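Local coordinates for possible thiol-disulfide isomerase (Cytophaga hutchinsonii, PDB 3HCZ), which is a thioredoxin-fold domain of the AhpC/TSA family that probably takes part in thiol-disulfide exchange, though its function is not established, at residues R24-V29 / T34-W39. Sequence-based numbering, arbitrary orientation. Where two conformers were deposited one is given.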
ATOM      1  N   ARG A  24      -0.773  -8.856 -10.294  1.00 13.62           N
ATOM      2  CA  ARG A  24       0.472  -8.241  -9.841  1.00 15.55           C
ATOM      3  C   ARG A  24       0.674  -8.622  -8.387  1.00 14.92           C
ATOM      4  O   ARG A  24       0.205  -7.920  -7.480  1.00 16.40           O
ATOM      5  CB  ARG A  24       0.430  -6.711 -10.021  1.00 15.22           C
ATOM      6  CG  ARG A  24       0.308  -6.212 -11.481  1.00 15.33           C
ATOM      7  CD  ARG A  24       1.537  -6.564 -12.399  1.00 16.18           C
ATOM      8  NE  ARG A  24       2.816  -6.405 -11.673  1.00 18.65           N
ATOM      9  CZ  ARG A  24       3.405  -5.237 -11.390  1.00 19.41           C
ATOM     10  NH1 ARG A  24       4.520  -5.237 -10.694  1.00 22.70           N
ATOM     11  NH2 ARG A  24       2.907  -4.068 -11.791  1.00 15.57           N
ATOM     12  N   TYR A  25       1.301  -9.770  -8.148  1.00 14.94           N
ATOM     13  CA  TYR A  25       1.492 -10.224  -6.761  1.00 14.75           C
ATOM     14  C   TYR A  25       2.388  -9.293  -5.977  1.00 15.38           C
ATOM     15  O   TYR A  25       3.400  -8.781  -6.503  1.00 16.38           O
ATOM     16  CB  TYR A  25       2.115 -11.631  -6.640  1.00 15.28           C
ATOM     17  CG  TYR A  25       1.436 -12.773  -7.376  1.00 16.57           C
ATOM     18  CD1 TYR A  25       0.118 -12.650  -7.919  1.00 16.27           C
ATOM     19  CD2 TYR A  25       2.112 -13.996  -7.504  1.00 15.91           C
ATOM     20  CE1 TYR A  25      -0.490 -13.755  -8.627  1.00 14.46           C
ATOM     21  CE2 TYR A  25       1.527 -15.093  -8.167  1.00 17.59           C
ATOM     22  CZ  TYR A  25       0.234 -14.949  -8.723  1.00 15.58           C
ATOM     23  OH  TYR A  25      -0.289 -16.026  -9.349  1.00 16.40           O
ATOM     24  N   LEU A  26       2.042  -9.105  -4.702  1.00 15.66           N
ATOM     25  CA  LEU A  26       2.863  -8.253  -3.833  1.00 15.88           C
ATOM     26  C   LEU A  26       4.336  -8.668  -3.836  1.00 16.11           C
ATOM     27  O   LEU A  26       5.251  -7.810  -3.967  1.00 16.87           O
ATOM     28  CB  LEU A  26       2.294  -8.230  -2.396  1.00 13.98           C
ATOM     29  CG  LEU A  26       3.200  -7.510  -1.387  1.00 16.24           C
ATOM     30  CD1 LEU A  26       3.291  -6.009  -1.738  1.00 16.09           C
ATOM     31  CD2 LEU A  26       2.629  -7.718   0.048  1.00 14.12           C
ATOM     32  N   TYR A  27       4.586  -9.971  -3.717  1.00 15.55           N
ATOM     33  CA  TYR A  27       5.934 -10.454  -3.601  1.00 16.60           C
ATOM     34  C   TYR A  27       6.757 -10.258  -4.883  1.00 17.30           C
ATOM     35  O   TYR A  27       8.006 -10.300  -4.855  1.00 17.70           O
ATOM     36  CB  TYR A  27       5.917 -11.946  -3.220  1.00 17.66           C
ATOM     37  CG  TYR A  27       5.684 -12.206  -1.723  1.00 17.72           C
ATOM     38  CD1 TYR A  27       5.182 -11.217  -0.883  1.00 22.05           C
ATOM     39  CD2 TYR A  27       5.892 -13.467  -1.191  1.00 18.92           C
ATOM     40  CE1 TYR A  27       4.954 -11.459   0.477  1.00 18.09           C
ATOM     41  CE2 TYR A  27       5.665 -13.739   0.153  1.00 19.13           C
ATOM     42  CZ  TYR A  27       5.197 -12.731   0.978  1.00 20.83           C
ATOM     43  OH  TYR A  27       4.985 -13.028   2.296  1.00 21.30           O
ATOM     44  N   ASP A  28       6.080 -10.023  -5.987  1.00 16.87           N
ATOM     45  CA  ASP A  28       6.757  -9.814  -7.268  1.00 18.43           C
ATOM     46  C   ASP A  28       7.150  -8.359  -7.537  1.00 17.65           C
ATOM     47  O   ASP A  28       7.865  -8.077  -8.524  1.00 17.59           O
ATOM     48  CB  ASP A  28       5.897 -10.355  -8.425  1.00 18.74           C
ATOM     49  CG  ASP A  28       5.817 -11.862  -8.414  1.00 22.15           C
ATOM     50  OD1 ASP A  28       6.807 -12.480  -7.983  1.00 24.36           O
ATOM     51  OD2 ASP A  28       4.778 -12.440  -8.808  1.00 23.77           O
ATOM     52  N   VAL A  29       6.742  -7.463  -6.659  1.00 15.79           N
ATOM     53  CA  VAL A  29       7.111  -6.066  -6.746  1.00 16.91           C
ATOM     54  C   VAL A  29       8.596  -5.947  -6.418  1.00 17.29           C
ATOM     55  O   VAL A  29       9.043  -6.526  -5.428  1.00 18.11           O
ATOM     56  CB  VAL A  29       6.272  -5.198  -5.811  1.00 17.71           C
ATOM     57  CG1 VAL A  29       6.784  -3.741  -5.846  1.00 18.68           C
ATOM     58  CG2 VAL A  29       4.778  -5.269  -6.294  1.00 18.12           C
ATOM     59  N   THR A  34       8.414  -0.896  -0.256  1.00 14.10           N
ATOM     60  CA  THR A  34       7.035  -0.949  -0.745  0.70 14.18           C
ATOM     61  C   THR A  34       6.112  -0.423   0.340  1.00 15.54           C
ATOM     62  O   THR A  34       6.137  -0.913   1.483  1.00 15.52           O
ATOM     63  CB  THR A  34       6.559  -2.382  -1.131  0.70 14.11           C
ATOM     64  OG1 THR A  34       7.443  -2.919  -2.106  0.70 14.87           O
ATOM     65  CG2 THR A  34       5.063  -2.372  -1.688  0.70 10.88           C
ATOM     66  N   ILE A  35       5.299   0.574  -0.013  1.00 14.89           N
ATOM     67  CA  ILE A  35       4.265   1.069   0.865  0.50 14.74           C
ATOM     68  C   ILE A  35       3.000   0.247   0.560  1.00 15.84           C
ATOM     69  O   ILE A  35       2.467   0.315  -0.554  1.00 16.84           O
ATOM     70  CB  ILE A  35       4.009   2.586   0.634  0.50 13.63           C
ATOM     71  CG1 ILE A  35       5.324   3.387   0.602  0.50 12.75           C
ATOM     72  CG2 ILE A  35       3.025   3.147   1.676  0.50 14.93           C
ATOM     73  CD1 ILE A  35       6.228   3.159   1.806  0.50  9.50           C
ATOM     74  N   LEU A  36       2.555  -0.530   1.527  1.00 14.46           N
ATOM     75  CA  LEU A  36       1.377  -1.281   1.354  1.00 16.10           C
ATOM     76  C   LEU A  36       0.227  -0.390   1.842  1.00 15.92           C
ATOM     77  O   LEU A  36       0.163  -0.044   3.023  1.00 17.04           O
ATOM     78  CB  LEU A  36       1.505  -2.617   2.102  1.00 16.99           C
ATOM     79  CG  LEU A  36       0.286  -3.511   2.134  1.00 17.71           C
ATOM     80  CD1 LEU A  36      -0.326  -3.767   0.693  1.00 20.77           C
ATOM     81  CD2 LEU A  36       0.779  -4.826   2.778  1.00 17.54           C
ATOM     82  N   PHE A  37      -0.687  -0.030   0.942  1.00 15.16           N
ATOM     83  CA  PHE A  37      -1.749   0.954   1.302  1.00 15.14           C
ATOM     84  C   PHE A  37      -3.167   0.470   1.005  1.00 14.97           C
ATOM     85  O   PHE A  37      -3.579   0.412  -0.151  1.00 14.83           O
ATOM     86  CB  PHE A  37      -1.439   2.288   0.583  1.00 15.34           C
ATOM     87  CG  PHE A  37      -2.336   3.408   0.942  1.00 16.63           C
ATOM     88  CD1 PHE A  37      -2.290   3.995   2.220  1.00 17.10           C
ATOM     89  CD2 PHE A  37      -3.251   3.896   0.009  1.00 20.15           C
ATOM     90  CE1 PHE A  37      -3.152   5.086   2.542  1.00 20.00           C
ATOM     91  CE2 PHE A  37      -4.106   4.966   0.327  1.00 19.49           C
ATOM     92  CZ  PHE A  37      -4.044   5.559   1.595  1.00 20.04           C
ATOM     93  N   PHE A  38      -3.940   0.179   2.057  1.00 14.36           N
ATOM     94  CA  PHE A  38      -5.293  -0.338   1.872  1.00 14.82           C
ATOM     95  C   PHE A  38      -6.268   0.823   1.965  1.00 15.31           C
ATOM     96  O   PHE A  38      -6.216   1.608   2.926  1.00 14.48           O
ATOM     97  CB  PHE A  38      -5.657  -1.408   2.919  1.00 14.01           C
ATOM     98  CG  PHE A  38      -4.765  -2.618   2.907  1.00 16.33           C
ATOM     99  CD1 PHE A  38      -5.090  -3.747   2.115  1.00 14.47           C
ATOM    100  CD2 PHE A  38      -3.615  -2.665   3.726  1.00 18.44           C
ATOM    101  CE1 PHE A  38      -4.248  -4.891   2.073  1.00 19.25           C
ATOM    102  CE2 PHE A  38      -2.766  -3.823   3.720  1.00 20.76           C
ATOM    103  CZ  PHE A  38      -3.073  -4.932   2.887  1.00 18.22           C
ATOM    104  N   TRP A  39      -7.158   0.928   0.982  1.00 15.21           N
ATOM    105  CA  TRP A  39      -8.042   2.088   0.883  1.00 15.70           C
ATOM    106  C   TRP A  39      -9.334   1.704   0.187  1.00 15.23           C
ATOM    107  O   TRP A  39      -9.473   0.593  -0.368  1.00 14.94           O
ATOM    108  CB  TRP A  39      -7.337   3.257   0.156  1.00 15.60           C
ATOM    109  CG  TRP A  39      -7.169   3.039  -1.310  1.00 15.61           C
ATOM    110  CD1 TRP A  39      -6.252   2.195  -1.946  1.00 15.03           C
ATOM    111  CD2 TRP A  39      -7.951   3.639  -2.340  1.00 15.36           C
ATOM    112  NE1 TRP A  39      -6.419   2.286  -3.317  1.00 13.89           N
ATOM    113  CE2 TRP A  39      -7.462   3.152  -3.575  1.00 16.69           C
ATOM    114  CE3 TRP A  39      -9.021   4.556  -2.337  1.00 15.16           C
ATOM    115  CZ2 TRP A  39      -8.018   3.546  -4.800  1.00 13.73           C
ATOM    116  CZ3 TRP A  39      -9.569   4.954  -3.552  1.00 17.98           C
ATOM    117  CH2 TRP A  39      -9.060   4.453  -4.765  1.00 16.66           C
TER
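Leu26 and Thr34 meet through methyl groups, CD1 of the leucine lying 4.0 Å from CG2 of the threonine. This pair is the middle of a small, largely apolar contact that seats a 3-10 turn, residues 26-28, on one face of strand 33-39, the central strand of the thioredoxin-fold sheet; Val29 with Thr34 and Leu26 with Leu36 flank it. Two backbone bonds draw the turn together, from Asp28 N to Tyr25 O and from Val29 N to Leu26 O, and bring Leu26 and Val29 round to the same side, toward the strand. Leucine suits its place because its two branches can divide the work: while CD1 meets Thr34, CD2 faces CD2 of Leu36 at 4.4 Å, a more relaxed approach. The CB of Leu36 does not aim at the turn, and the length of the leucine brings its end nearer. Val29, short and branched at CB, has little side-chain freedom to fix; with CG1 anti to the backbone N (chi1 175°) that methyl comes to 3.9 Å from Thr34 OG1. In the conformer given, Thr34 presents one branch to each partner, its chi1 of -57° setting CG2 anti to the backbone N and OG1 beside it. A beta-branched residue fits an extended strand well.

The packed side holds these four buried residues, Thr34 OG1 included, and Tyr68 of strand 65-71 extends it by touching both leucines. On the outer side of the turn Asp28 is exposed and Tyr27 only partly covered, its OH hydrogen-bonded to Ala11 O. No hydrogen bond joins the two segments, and only 156 Å² is buried between them, so their direct attachment rests on dispersion and the burial of methyl groups, one of them against a hydroxyl oxygen, with little directional constraint.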